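Local coordinates for MsStt7d protein (Micromonas, PDB 4IX3) that probably phosphorylates other proteins with ATP as a homolog of the Stt7 state transition kinase, this chain being its catalytic domain, at residues 45-50 and 83-88; 67-72 and 200-205; 275-280 and 286-291. All coordinates share one frame; numbering follows the deposited sequence.

Contact 1: 45-50 and 83-88; sequences QDVVLK and RFMGCI
The amide of Gln45 and the guanidinium of Arg83 meet through a single water rather than directly. Gln45 OE1 accepts a hydrogen bond from the water O at 2.6 Å. The same water takes one from Arg83 NH2 at 2.9 Å, lying at the edge of the guanidinium and in its plane. The third flat group, the ring of Phe84, carries the backbone N of Gly86 over the centre of one face, 3.6 Å above the plane; Tyr71 meets this ring edge-to-face, and the ring of Trp111 also packs against it. Met85 touches both Gln45 and Val47. Its CE comes to 3.5 Å from Gln45 OE1, the two side chains meeting at a slant, while its SD rests 3.8 Å from Val47 CG1, there crossing the valine at about a right angle. The thioether can serve both neighbours because it is extended as far as SD and then bends (chi3 75°), which carries CE on to Gln45 while SD stays against Val47. In Val47 it is CG1, placed beside the backbone N, that does the touching. Further along, Leu49 CD2 and Ile88 CD1 meet more loosely at 4.4 Å. No hydrogen bond links the two strands directly, and their axes approach no closer than 9.1 Å and cross at 50°, as expected of strands that are not sheet neighbours. Strand 106-112 lies between them and pairs antiparallel with each, and opposite its Met110 the residues Met85 and Gly86 form a classic beta bulge. Phe41 of strand 34-41 packs on both Val47 and Met85, and Ile21 of strand 21-23 on Leu49 and Ile88. These are strands of the kinase N-lobe sheet, and helix 59-76 meets it through Lys50, whose NZ forms the hallmark salt bridge with Glu66.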
ATOM      1  N   GLN B  45      21.395 -17.206  -9.671  1.00 20.56           N
ATOM      2  CA  GLN B  45      20.000 -17.618  -9.479  1.00 18.73           C
ATOM      3  C   GLN B  45      19.114 -16.381  -9.443  1.00 18.50           C
ATOM      4  O   GLN B  45      19.298 -15.508  -8.606  1.00 19.58           O
ATOM      5  CB  GLN B  45      19.835 -18.437  -8.208  1.00 19.04           C
ATOM      6  CG  GLN B  45      20.650 -19.701  -8.191  1.00 22.05           C
ATOM      7  CD  GLN B  45      20.436 -20.473  -6.913  1.00 21.57           C
ATOM      8  OE1 GLN B  45      19.311 -20.557  -6.396  1.00 25.38           O
ATOM      9  NE2 GLN B  45      21.527 -20.964  -6.332  1.00 27.40           N
ATOM     10  N   ASP B  46      18.185 -16.246 -10.388  1.00 16.62           N
ATOM     11  CA  ASP B  46      17.238 -15.127 -10.350  1.00 15.45           C
ATOM     12  C   ASP B  46      16.206 -15.322  -9.254  1.00 15.31           C
ATOM     13  O   ASP B  46      15.545 -16.357  -9.170  1.00 14.28           O
ATOM     14  CB  ASP B  46      16.566 -15.035 -11.711  1.00 17.07           C
ATOM     15  CG  ASP B  46      17.541 -14.652 -12.787  1.00 21.12           C
ATOM     16  OD1 ASP B  46      18.497 -13.908 -12.502  1.00 24.63           O
ATOM     17  OD2 ASP B  46      17.398 -15.091 -13.938  1.00 30.61           O
ATOM     18  N   VAL B  47      16.106 -14.317  -8.386  1.00 13.84           N
ATOM     19  CA  VAL B  47      15.205 -14.412  -7.264  1.00 13.13           C
ATOM     20  C   VAL B  47      14.331 -13.155  -7.191  1.00 11.22           C
ATOM     21  O   VAL B  47      14.615 -12.156  -7.872  1.00 12.62           O
ATOM     22  CB  VAL B  47      15.953 -14.615  -5.909  1.00 12.14           C
ATOM     23  CG1 VAL B  47      16.661 -15.972  -5.970  1.00 14.57           C
ATOM     24  CG2 VAL B  47      16.921 -13.491  -5.597  1.00 14.11           C
ATOM     25  N   VAL B  48      13.313 -13.225  -6.340  1.00 10.62           N
ATOM     26  CA  VAL B  48      12.484 -12.063  -6.007  0.50 12.28           C
ATOM     27  C   VAL B  48      12.572 -11.929  -4.488  1.00 10.42           C
ATOM     28  O   VAL B  48      12.626 -12.915  -3.772  1.00 10.44           O
ATOM     29  CB  VAL B  48      11.052 -12.299  -6.513  0.50 14.60           C
ATOM     30  CG1 VAL B  48      10.081 -11.325  -5.896  0.50 13.76           C
ATOM     31  CG2 VAL B  48      11.018 -12.155  -8.022  0.50 16.04           C
ATOM     32  N   LEU B  49      12.608 -10.689  -4.012  1.00 10.55           N
ATOM     33  CA  LEU B  49      12.917 -10.352  -2.622  1.00 10.59           C
ATOM     34  C   LEU B  49      11.848  -9.376  -2.135  1.00  9.66           C
ATOM     35  O   LEU B  49      11.504  -8.450  -2.860  1.00 13.62           O
ATOM     36  CB  LEU B  49      14.267  -9.612  -2.565  1.00 11.72           C
ATOM     37  CG  LEU B  49      15.478 -10.512  -2.869  1.00 12.25           C
ATOM     38  CD1 LEU B  49      16.623  -9.670  -3.401  1.00 14.48           C
ATOM     39  CD2 LEU B  49      15.797 -11.316  -1.621  1.00 15.25           C
ATOM     40  N   LYS B  50      11.352  -9.576  -0.934  1.00  9.26           N
ATOM     41  CA  LYS B  50      10.336  -8.652  -0.391  1.00  9.44           C
ATOM     42  C   LYS B  50      10.726  -8.209   0.996  1.00  8.92           C
ATOM     43  O   LYS B  50      11.099  -9.052   1.829  1.00 10.13           O
ATOM     44  CB  LYS B  50       8.957  -9.347  -0.281  1.00 10.19           C
ATOM     45  CG  LYS B  50       7.834  -8.386   0.149  1.00 10.91           C
ATOM     46  CD  LYS B  50       6.455  -9.056   0.059  1.00 10.25           C
ATOM     47  CE  LYS B  50       5.388  -8.073   0.449  1.00 11.58           C
ATOM     48  NZ  LYS B  50       4.020  -8.730   0.380  1.00 12.86           N
ATOM     49  N   ARG B  83       8.316 -20.750  -5.757  1.00 10.86           N
ATOM     50  CA  ARG B  83       9.074 -21.519  -4.770  1.00 11.82           C
ATOM     51  C   ARG B  83       9.693 -20.594  -3.710  1.00 10.85           C
ATOM     52  O   ARG B  83      10.379 -19.632  -4.041  1.00 11.93           O
ATOM     53  CB  ARG B  83      10.183 -22.278  -5.499  1.00 13.26           C
ATOM     54  CG  ARG B  83      11.138 -23.037  -4.559  1.00 16.97           C
ATOM     55  CD  ARG B  83      12.036 -24.032  -5.325  1.00 19.67           C
ATOM     56  NE  ARG B  83      12.756 -23.426  -6.456  1.00 23.92           N
ATOM     57  CZ  ARG B  83      13.998 -22.937  -6.403  1.00 25.78           C
ATOM     58  NH1 ARG B  83      14.687 -22.988  -5.261  1.00 23.35           N
ATOM     59  NH2 ARG B  83      14.555 -22.469  -7.528  1.00 26.31           N
ATOM     60  N   PHE B  84       9.426 -20.936  -2.457  1.00 11.30           N
ATOM     61  CA  PHE B  84       9.845 -20.117  -1.321  1.00 10.94           C
ATOM     62  C   PHE B  84      11.239 -20.553  -0.894  1.00 13.14           C
ATOM     63  O   PHE B  84      11.467 -21.718  -0.517  1.00 15.81           O
ATOM     64  CB  PHE B  84       8.858 -20.285  -0.178  1.00 12.09           C
ATOM     65  CG  PHE B  84       9.192 -19.497   1.064  1.00 11.69           C
ATOM     66  CD1 PHE B  84       9.413 -18.114   0.989  1.00 12.59           C
ATOM     67  CD2 PHE B  84       9.249 -20.126   2.305  1.00 14.17           C
ATOM     68  CE1 PHE B  84       9.709 -17.386   2.158  1.00 13.72           C
ATOM     69  CE2 PHE B  84       9.455 -19.380   3.464  1.00 13.64           C
ATOM     70  CZ  PHE B  84       9.714 -18.023   3.379  1.00 14.68           C
ATOM     71  N   MET B  85      12.163 -19.603  -0.809  1.00 11.83           N
ATOM     72  CA  MET B  85      13.565 -19.921  -0.490  1.00 11.71           C
ATOM     73  C   MET B  85      13.948 -19.476   0.909  1.00 12.46           C
ATOM     74  O   MET B  85      15.057 -19.801   1.345  1.00 17.48           O
ATOM     75  CB  MET B  85      14.475 -19.249  -1.523  1.00 13.23           C
ATOM     76  CG  MET B  85      14.230 -19.799  -2.932  1.00 16.25           C
ATOM     77  SD  MET B  85      15.189 -18.995  -4.244  1.00 17.40           S
ATOM     78  CE  MET B  85      16.839 -19.670  -4.017  1.00 20.92           C
ATOM     79  N   GLY B  86      13.026 -18.928   1.695  1.00 12.63           N
ATOM     80  CA  GLY B  86      13.287 -18.601   3.096  1.00 13.08           C
ATOM     81  C   GLY B  86      13.379 -17.119   3.373  1.00 12.74           C
ATOM     82  O   GLY B  86      12.824 -16.301   2.636  1.00 13.09           O
ATOM     83  N   CYS B  87      14.002 -16.793   4.491  1.00 12.19           N
ATOM     84  CA  CYS B  87      14.103 -15.416   4.932  1.00 11.65           C
ATOM     85  C   CYS B  87      15.550 -14.997   5.089  1.00 12.24           C
ATOM     86  O   CYS B  87      16.427 -15.856   5.159  1.00 14.75           O
ATOM     87  CB  CYS B  87      13.324 -15.203   6.230  1.00 13.27           C
ATOM     88  SG  CYS B  87      14.116 -15.923   7.678  1.00 18.00           S
ATOM     89  N   ILE B  88      15.776 -13.689   5.206  1.00 10.62           N
ATOM     90  CA  ILE B  88      17.091 -13.137   5.578  1.00 11.28           C
ATOM     91  C   ILE B  88      16.818 -11.896   6.389  1.00 10.75           C
ATOM     92  O   ILE B  88      16.215 -10.962   5.863  1.00 12.08           O
ATOM     93  CB  ILE B  88      17.957 -12.740   4.332  1.00 13.05           C
ATOM     94  CG1 ILE B  88      17.802 -13.751   3.200  1.00 13.98           C
ATOM     95  CG2 ILE B  88      19.424 -12.561   4.792  1.00 15.88           C
ATOM     96  CD1 ILE B  88      16.751 -13.386   2.155  1.00 16.63           C
TER
HETATM   97  O   HOH W   1      17.083 -20.987  -7.756  1.00 32.72           O

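Contact 2: 67-72 and 200-205; sequences MDVNYH and ETLNYY
Leu202 reaches from an irregular loop to helix 59-76 and sets one methyl, CD1, against two consecutive helical residues. The leucine and Val69 point in opposing directions and overlap side by side, Leu202 CD1 standing 4.0 Å from Val69 CG2. The other valine branch, CG1, sits anti to its own backbone N (chi1 172°) and lies farther from the leucine. Against Asp68 the same methyl finds carbon, not carboxylate, for it is Asp68 CB that approaches Leu202 CD1 to 3.7 Å. A partly exposed acidic residue thus offers its aliphatic part to an apolar partner. Only van der Waals packing joins the segments, with Val69 CA and Leu202 CA, 7.7 Å apart, as the closest pair of CA atoms. In kinase terms this is helix C meeting the activation segment, the stretch of chain that follows Asp188, a magnesium ligand that opens the Asp-Leu-Gly counterpart of the Asp-Phe-Gly motif. Backbone hydrogen bonding of Leu202 to Leu194 holds the loop beside strand 193-194, and its side chain also packs on Leu194 and on Cys65, a turn earlier in the helix. The next residue, Asn203, has positive phi; its ND2 bonds to Ala192 O, and its OD1 lies in the plane of the Tyr205 ring, at the edge. On the helix side, Val69 and His72 both pack against Val164 of the short strand 164-165, which pairs with strand 193-194. The imidazole NE2 of His72 bonds to Cys162 O, tying the helix to the chain just ahead of that strand.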
ATOM      1  N   MET B  67       5.281 -14.732   5.710  1.00 11.35           N
ATOM      2  CA  MET B  67       6.362 -15.699   5.878  1.00 12.08           C
ATOM      3  C   MET B  67       5.829 -17.024   6.400  1.00 11.79           C
ATOM      4  O   MET B  67       6.169 -18.071   5.798  1.00 11.96           O
ATOM      5  CB  MET B  67       7.387 -15.104   6.847  1.00 11.68           C
ATOM      6  CG  MET B  67       8.537 -16.077   7.076  1.00 12.47           C
ATOM      7  SD  MET B  67       9.922 -15.319   8.022  1.00 14.43           S
ATOM      8  CE  MET B  67       9.152 -15.130   9.617  1.00 17.13           C
ATOM      9  N   ASP B  68       5.049 -16.985   7.477  1.00 11.55           N
ATOM     10  CA  ASP B  68       4.516 -18.204   8.077  1.00 12.45           C
ATOM     11  C   ASP B  68       3.688 -18.991   7.020  1.00 11.75           C
ATOM     12  O   ASP B  68       3.785 -20.247   6.913  1.00 12.68           O
ATOM     13  CB  ASP B  68       3.586 -17.893   9.256  1.00 14.84           C
ATOM     14  CG  ASP B  68       4.302 -17.290  10.462  1.00 20.47           C
ATOM     15  OD1 ASP B  68       5.528 -17.463  10.587  1.00 24.24           O
ATOM     16  OD2 ASP B  68       3.592 -16.697  11.333  1.00 23.67           O
ATOM     17  N   VAL B  69       2.803 -18.295   6.305  1.00 11.48           N
ATOM     18  CA  VAL B  69       1.937 -18.979   5.315  1.00 10.75           C
ATOM     19  C   VAL B  69       2.833 -19.536   4.211  1.00 10.53           C
ATOM     20  O   VAL B  69       2.567 -20.650   3.716  1.00 12.18           O
ATOM     21  CB  VAL B  69       0.830 -18.032   4.770  1.00 11.68           C
ATOM     22  CG1 VAL B  69       0.080 -18.690   3.610  1.00 13.09           C
ATOM     23  CG2 VAL B  69      -0.106 -17.603   5.891  1.00 14.20           C
ATOM     24  N   ASN B  70       3.891 -18.840   3.787  1.00 11.50           N
ATOM     25  CA  ASN B  70       4.814 -19.406   2.791  1.00 11.00           C
ATOM     26  C   ASN B  70       5.513 -20.654   3.292  1.00 11.28           C
ATOM     27  O   ASN B  70       5.647 -21.597   2.531  1.00 11.48           O
ATOM     28  CB  ASN B  70       5.859 -18.391   2.348  1.00 12.52           C
ATOM     29  CG  ASN B  70       5.400 -17.591   1.142  1.00  9.86           C
ATOM     30  OD1 ASN B  70       5.572 -18.037   0.009  1.00 11.45           O
ATOM     31  ND2 ASN B  70       4.820 -16.413   1.377  1.00 11.30           N
ATOM     32  N   TYR B  71       5.869 -20.712   4.566  1.00 12.66           N
ATOM     33  CA  TYR B  71       6.450 -21.959   5.076  1.00 12.81           C
ATOM     34  C   TYR B  71       5.401 -23.057   5.037  1.00 12.61           C
ATOM     35  O   TYR B  71       5.707 -24.208   4.706  1.00 13.69           O
ATOM     36  CB  TYR B  71       6.983 -21.778   6.505  1.00 14.54           C
ATOM     37  CG  TYR B  71       8.361 -21.158   6.553  1.00 12.80           C
ATOM     38  CD1 TYR B  71       9.486 -21.909   6.221  1.00 13.61           C
ATOM     39  CD2 TYR B  71       8.562 -19.866   7.022  1.00 13.33           C
ATOM     40  CE1 TYR B  71      10.790 -21.403   6.293  1.00 14.73           C
ATOM     41  CE2 TYR B  71       9.857 -19.355   7.140  1.00 14.38           C
ATOM     42  CZ  TYR B  71      10.956 -20.090   6.742  1.00 14.20           C
ATOM     43  OH  TYR B  71      12.222 -19.554   6.831  1.00 15.39           O
ATOM     44  N   HIS B  72       4.162 -22.746   5.412  1.00 12.24           N
ATOM     45  CA  HIS B  72       3.088 -23.752   5.364  1.00 11.73           C
ATOM     46  C   HIS B  72       2.890 -24.292   3.956  1.00 11.47           C
ATOM     47  O   HIS B  72       2.710 -25.511   3.778  1.00 13.99           O
ATOM     48  CB  HIS B  72       1.787 -23.154   5.909  1.00 13.51           C
ATOM     49  CG  HIS B  72       0.683 -24.148   6.088  1.00 13.35           C
ATOM     50  ND1 HIS B  72       0.666 -25.051   7.098  1.00 16.83           N
ATOM     51  CD2 HIS B  72      -0.474 -24.339   5.344  1.00 14.61           C
ATOM     52  CE1 HIS B  72      -0.453 -25.791   6.988  1.00 19.07           C
ATOM     53  NE2 HIS B  72      -1.163 -25.333   5.927  1.00 14.71           N
ATOM     54  N   GLU B 200      -2.305 -22.868  14.482  1.00 30.76           N
ATOM     55  CA  GLU B 200      -3.119 -21.685  14.775  1.00 28.91           C
ATOM     56  C   GLU B 200      -3.518 -21.041  13.473  1.00 24.09           C
ATOM     57  O   GLU B 200      -2.745 -21.033  12.500  1.00 24.93           O
ATOM     58  CB  GLU B 200      -2.341 -20.665  15.606  1.00 32.38           C
ATOM     59  CG  GLU B 200      -1.875 -21.217  16.950  1.00 41.57           C
ATOM     60  CD  GLU B 200      -1.442 -20.129  17.901  1.00 56.43           C
ATOM     61  OE1 GLU B 200      -1.364 -18.956  17.471  1.00 82.26           O
ATOM     62  OE2 GLU B 200      -1.182 -20.458  19.080  1.00 79.85           O
ATOM     63  N   THR B 201      -4.722 -20.477  13.455  1.00 23.13           N
ATOM     64  CA  THR B 201      -5.119 -19.694  12.273  1.00 21.02           C
ATOM     65  C   THR B 201      -4.237 -18.446  12.131  1.00 20.48           C
ATOM     66  O   THR B 201      -3.695 -17.926  13.130  1.00 24.83           O
ATOM     67  CB  THR B 201      -6.612 -19.287  12.276  1.00 20.31           C
ATOM     68  OG1 THR B 201      -6.826 -18.327  13.315  1.00 26.89           O
ATOM     69  CG2 THR B 201      -7.527 -20.511  12.481  1.00 21.07           C
ATOM     70  N   LEU B 202      -4.073 -17.959  10.903  1.00 18.91           N
ATOM     71  CA  LEU B 202      -3.195 -16.817  10.592  1.00 19.72           C
ATOM     72  C   LEU B 202      -3.954 -15.868   9.677  1.00 21.88           C
ATOM     73  O   LEU B 202      -4.591 -16.320   8.729  1.00 18.99           O
ATOM     74  CB  LEU B 202      -1.889 -17.257   9.907  1.00 21.05           C
ATOM     75  CG  LEU B 202      -1.044 -18.294  10.654  1.00 23.63           C
ATOM     76  CD1 LEU B 202       0.026 -18.787   9.696  1.00 25.30           C
ATOM     77  CD2 LEU B 202      -0.431 -17.758  11.936  1.00 28.79           C
ATOM     78  N   ASN B 203      -3.972 -14.578  10.001  1.00 21.79           N
ATOM     79  CA  ASN B 203      -4.552 -13.555   9.137  1.00 23.96           C
ATOM     80  C   ASN B 203      -6.039 -13.809   8.787  1.00 20.87           C
ATOM     81  O   ASN B 203      -6.496 -13.547   7.654  1.00 22.73           O
ATOM     82  CB  ASN B 203      -3.662 -13.376   7.902  1.00 24.99           C
ATOM     83  CG  ASN B 203      -3.861 -12.040   7.206  1.00 24.06           C
ATOM     84  OD1 ASN B 203      -4.097 -11.031   7.856  1.00 29.63           O
ATOM     85  ND2 ASN B 203      -3.738 -12.023   5.880  1.00 23.84           N
ATOM     86  N   TYR B 204      -6.765 -14.337   9.768  1.00 21.24           N
ATOM     87  CA  TYR B 204      -8.115 -14.851   9.574  1.00 21.11           C
ATOM     88  C   TYR B 204      -9.003 -14.275  10.670  1.00 25.80           C
ATOM     89  O   TYR B 204      -8.777 -14.536  11.839  1.00 29.87           O
ATOM     90  CB  TYR B 204      -8.035 -16.362   9.709  1.00 22.79           C
ATOM     91  CG  TYR B 204      -9.288 -17.137   9.354  1.00 20.26           C
ATOM     92  CD1 TYR B 204     -10.018 -16.824   8.207  1.00 19.28           C
ATOM     93  CD2 TYR B 204      -9.727 -18.174  10.150  1.00 19.03           C
ATOM     94  CE1 TYR B 204     -11.125 -17.581   7.838  1.00 19.69           C
ATOM     95  CE2 TYR B 204     -10.849 -18.938   9.813  1.00 19.92           C
ATOM     96  CZ  TYR B 204     -11.526 -18.660   8.632  1.00 20.28           C
ATOM     97  OH  TYR B 204     -12.614 -19.436   8.224  1.00 24.57           O
ATOM     98  N   TYR B 205      -9.966 -13.441  10.296  1.00 26.07           N
ATOM     99  CA  TYR B 205     -10.707 -12.613  11.261  1.00 29.95           C
ATOM    100  C   TYR B 205     -12.066 -12.285  10.649  1.00 28.41           C
ATOM    101  O   TYR B 205     -12.173 -12.333   9.415  1.00 31.39           O
ATOM    102  CB  TYR B 205      -9.902 -11.339  11.601  1.00 31.44           C
ATOM    103  CG  TYR B 205      -9.324 -10.643  10.375  1.00 28.91           C
ATOM    104  CD1 TYR B 205     -10.118  -9.803   9.592  1.00 33.64           C
ATOM    105  CD2 TYR B 205      -8.010 -10.886   9.952  1.00 34.19           C
ATOM    106  CE1 TYR B 205      -9.598  -9.179   8.471  1.00 33.42           C
ATOM    107  CE2 TYR B 205      -7.494 -10.291   8.809  1.00 30.10           C
ATOM    108  CZ  TYR B 205      -8.294  -9.434   8.070  1.00 33.61           C
ATOM    109  OH  TYR B 205      -7.826  -8.819   6.919  1.00 38.00           O
TER

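Contact 3: 275-280 and 286-291; sequences LADYKA and NAFRGE
Phe288, which contributes over half of the buried surface, turns its ring edge to the methylene of Asp277. Asp277 CB lies near the ring plane, 3.9 Å from Phe288 CE1 and 4.1 Å from Phe288 CD1, so that it straddles one side of the hexagon. The ring reaches this place because its CG stands anti to the backbone N (chi1 173°), which swings the aromatic group out from its helix. The carboxylate of Asp277 finds its hydrogen-bond partner beyond the pair: OD2 is bonded to Tyr296 OH, and the ring of that tyrosine meets Phe288 edge-to-face. Tyr278 takes part chiefly through its backbone, its N lying 4.5 Å from Phe288 CD1, whereas its hydroxyl bonds to Met319 O and Gln316 OE1. At Tyr278 and Phe288 the two chains come closest by CA, 6.1 Å apart. Phe274 adds a further ring against Phe288, giving a small aromatic cluster. The consecutive helices 268-280 and 285-291, joined by a four-residue connection and packed chiefly through Phe288, belong to the helical C-lobe of the kinase fold, following the central helix 246-261.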
ATOM      1  N   LEU B 275     -19.046  -7.092 -15.027  1.00 18.40           N
ATOM      2  CA  LEU B 275     -19.509  -7.455 -13.681  1.00 16.30           C
ATOM      3  C   LEU B 275     -20.673  -6.574 -13.221  1.00 17.32           C
ATOM      4  O   LEU B 275     -21.535  -7.043 -12.473  1.00 19.85           O
ATOM      5  CB  LEU B 275     -18.364  -7.407 -12.660  1.00 19.07           C
ATOM      6  CG  LEU B 275     -17.371  -8.564 -12.846  1.00 15.87           C
ATOM      7  CD1 LEU B 275     -16.194  -8.342 -11.909  1.00 19.84           C
ATOM      8  CD2 LEU B 275     -18.003  -9.929 -12.601  1.00 21.92           C
ATOM      9  N   ALA B 276     -20.715  -5.313 -13.647  1.00 19.58           N
ATOM     10  CA  ALA B 276     -21.827  -4.431 -13.307  1.00 20.56           C
ATOM     11  C   ALA B 276     -23.100  -4.963 -13.947  1.00 21.27           C
ATOM     12  O   ALA B 276     -24.169  -4.961 -13.325  1.00 22.14           O
ATOM     13  CB  ALA B 276     -21.517  -3.040 -13.813  1.00 22.06           C
ATOM     14  N   ASP B 277     -22.997  -5.392 -15.208  1.00 20.60           N
ATOM     15  CA  ASP B 277     -24.177  -5.927 -15.904  1.00 21.87           C
ATOM     16  C   ASP B 277     -24.594  -7.253 -15.272  1.00 22.89           C
ATOM     17  O   ASP B 277     -25.778  -7.518 -15.125  1.00 23.31           O
ATOM     18  CB  ASP B 277     -23.872  -6.140 -17.389  1.00 22.98           C
ATOM     19  CG  ASP B 277     -24.074  -4.875 -18.218  1.00 28.55           C
ATOM     20  OD1 ASP B 277     -24.842  -3.978 -17.798  1.00 34.38           O
ATOM     21  OD2 ASP B 277     -23.453  -4.776 -19.296  1.00 29.90           O
ATOM     22  N   TYR B 278     -23.607  -8.058 -14.867  1.00 22.28           N
ATOM     23  CA  TYR B 278     -23.849  -9.353 -14.228  1.00 21.36           C
ATOM     24  C   TYR B 278     -24.620  -9.195 -12.913  1.00 22.43           C
ATOM     25  O   TYR B 278     -25.667  -9.825 -12.671  1.00 22.82           O
ATOM     26  CB  TYR B 278     -22.502 -10.071 -14.023  1.00 19.97           C
ATOM     27  CG  TYR B 278     -22.609 -11.449 -13.396  1.00 16.06           C
ATOM     28  CD1 TYR B 278     -23.331 -12.485 -14.001  1.00 18.86           C
ATOM     29  CD2 TYR B 278     -21.888 -11.747 -12.243  1.00 16.73           C
ATOM     30  CE1 TYR B 278     -23.369 -13.752 -13.422  1.00 19.88           C
ATOM     31  CE2 TYR B 278     -21.918 -12.999 -11.657  1.00 17.52           C
ATOM     32  CZ  TYR B 278     -22.634 -14.003 -12.270  1.00 17.16           C
ATOM     33  OH  TYR B 278     -22.701 -15.276 -11.713  1.00 19.17           O
ATOM     34  N   LYS B 279     -24.183  -8.225 -12.112  1.00 22.58           N
ATOM     35  CA  LYS B 279     -24.881  -7.901 -10.883  1.00 24.32           C
ATOM     36  C   LYS B 279     -26.302  -7.416 -11.189  1.00 26.32           C
ATOM     37  O   LYS B 279     -27.267  -7.819 -10.529  1.00 28.60           O
ATOM     38  CB  LYS B 279     -24.097  -6.791 -10.172  1.00 22.69           C
ATOM     39  CG  LYS B 279     -24.813  -6.208  -8.961  1.00 27.34           C
ATOM     40  CD  LYS B 279     -23.866  -5.285  -8.202  1.00 29.48           C
ATOM     41  CE  LYS B 279     -24.646  -4.365  -7.273  1.00 39.34           C
ATOM     42  NZ  LYS B 279     -25.520  -5.172  -6.388  1.00 59.36           N
ATOM     43  N   ALA B 280     -26.415  -6.532 -12.179  1.00 24.02           N
ATOM     44  CA  ALA B 280     -27.707  -5.923 -12.519  1.00 26.62           C
ATOM     45  C   ALA B 280     -28.745  -6.980 -12.950  1.00 26.68           C
ATOM     46  O   ALA B 280     -29.933  -6.774 -12.736  1.00 29.19           O
ATOM     47  CB  ALA B 280     -27.507  -4.855 -13.590  1.00 25.56           C
ATOM     48  N   ASN B 286     -27.232 -16.711 -17.615  1.00 25.14           N
ATOM     49  CA  ASN B 286     -28.195 -16.849 -18.711  1.00 25.86           C
ATOM     50  C   ASN B 286     -29.015 -15.601 -18.933  1.00 26.71           C
ATOM     51  O   ASN B 286     -29.268 -15.217 -20.080  1.00 28.34           O
ATOM     52  CB  ASN B 286     -29.065 -18.078 -18.495  1.00 26.64           C
ATOM     53  CG  ASN B 286     -28.271 -19.362 -18.683  1.00 27.26           C
ATOM     54  OD1 ASN B 286     -27.203 -19.369 -19.312  1.00 31.20           O
ATOM     55  ND2 ASN B 286     -28.782 -20.451 -18.143  1.00 30.52           N
ATOM     56  N   ALA B 287     -29.241 -14.871 -17.844  1.00 26.49           N
ATOM     57  CA  ALA B 287     -29.890 -13.565 -17.957  1.00 26.05           C
ATOM     58  C   ALA B 287     -28.957 -12.536 -18.592  1.00 26.74           C
ATOM     59  O   ALA B 287     -29.379 -11.734 -19.427  1.00 32.76           O
ATOM     60  CB  ALA B 287     -30.417 -13.106 -16.624  1.00 27.51           C
ATOM     61  N   PHE B 288     -27.665 -12.632 -18.287  1.00 26.63           N
ATOM     62  CA  PHE B 288     -26.715 -11.789 -18.984  1.00 26.97           C
ATOM     63  C   PHE B 288     -26.729 -12.056 -20.489  1.00 25.61           C
ATOM     64  O   PHE B 288     -26.791 -11.110 -21.296  1.00 27.66           O
ATOM     65  CB  PHE B 288     -25.291 -11.950 -18.434  1.00 22.97           C
ATOM     66  CG  PHE B 288     -24.279 -11.206 -19.255  1.00 24.06           C
ATOM     67  CD1 PHE B 288     -23.960  -9.879 -18.955  1.00 23.53           C
ATOM     68  CD2 PHE B 288     -23.658 -11.810 -20.348  1.00 22.62           C
ATOM     69  CE1 PHE B 288     -23.072  -9.174 -19.738  1.00 25.30           C
ATOM     70  CE2 PHE B 288     -22.781 -11.084 -21.141  1.00 24.06           C
ATOM     71  CZ  PHE B 288     -22.510  -9.759 -20.849  1.00 23.76           C
ATOM     72  N   ARG B 289     -26.651 -13.340 -20.852  1.00 25.78           N
ATOM     73  CA  ARG B 289     -26.647 -13.738 -22.262  1.00 25.68           C
ATOM     74  C   ARG B 289     -27.915 -13.276 -22.980  1.00 28.82           C
ATOM     75  O   ARG B 289     -27.820 -12.716 -24.072  1.00 35.12           O
ATOM     76  CB  ARG B 289     -26.430 -15.254 -22.416  1.00 24.98           C
ATOM     77  CG  ARG B 289     -25.103 -15.694 -21.825  1.00 24.57           C
ATOM     78  CD  ARG B 289     -25.216 -17.159 -21.459  1.00 26.51           C
ATOM     79  NE  ARG B 289     -25.105 -17.994 -22.651  1.00 30.35           N
ATOM     80  CZ  ARG B 289     -25.176 -19.321 -22.638  1.00 27.78           C
ATOM     81  NH1 ARG B 289     -25.442 -19.987 -21.512  1.00 34.24           N
ATOM     82  NH2 ARG B 289     -24.933 -19.982 -23.753  1.00 29.63           N
ATOM     83  N   GLY B 290     -29.075 -13.449 -22.343  1.00 29.11           N
ATOM     84  CA  GLY B 290     -30.390 -13.150 -22.933  1.00 32.10           C
ATOM     85  C   GLY B 290     -30.667 -11.660 -22.977  1.00 32.06           C
ATOM     86  O   GLY B 290     -31.174 -11.168 -23.982  1.00 54.54           O
ATOM     87  N   GLU B 291     -30.285 -10.936 -21.925  1.00 36.56           N
ATOM     88  CA  GLU B 291     -30.630  -9.522 -21.773  1.00 31.61           C
ATOM     89  C   GLU B 291     -29.582  -8.508 -22.233  1.00 39.03           C
ATOM     90  O   GLU B 291     -29.910  -7.369 -22.555  1.00 40.10           O
ATOM     91  CB  GLU B 291     -30.989  -9.215 -20.323  1.00 35.12           C
ATOM     92  CG  GLU B 291     -32.177  -9.996 -19.777  1.00 45.15           C
ATOM     93  CD  GLU B 291     -32.571  -9.511 -18.393  1.00 53.66           C
ATOM     94  OE1 GLU B 291     -32.324  -8.325 -18.061  1.00 66.58           O
ATOM     95  OE2 GLU B 291     -33.101 -10.328 -17.614  1.00 60.99           O
TER

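In the fold
Contacts 1 and 2 adjoin, their centres 18 Å apart, and their segments alternate along the chain because helix 59-76 runs between strands 45-52 and 84-90. They touch through packing such as Phe84 CG on Asn70 CB and Cys87 CB on Met67 SD, at 3.7 and 3.8 Å, so the helix links the sheet to the activation segment. Contact 1 holds Lys50, which binds ADP, and the side chain of Met85 comes within about 4 Å of that of Ala112, another ADP-binding residue; contact 2 stands farther off, the Val69 side chain about 10 Å from that of the magnesium ligand Asp188. Contact 3 is remote, its centre 43 Å from contact 1's and 37 Å from contact 2's.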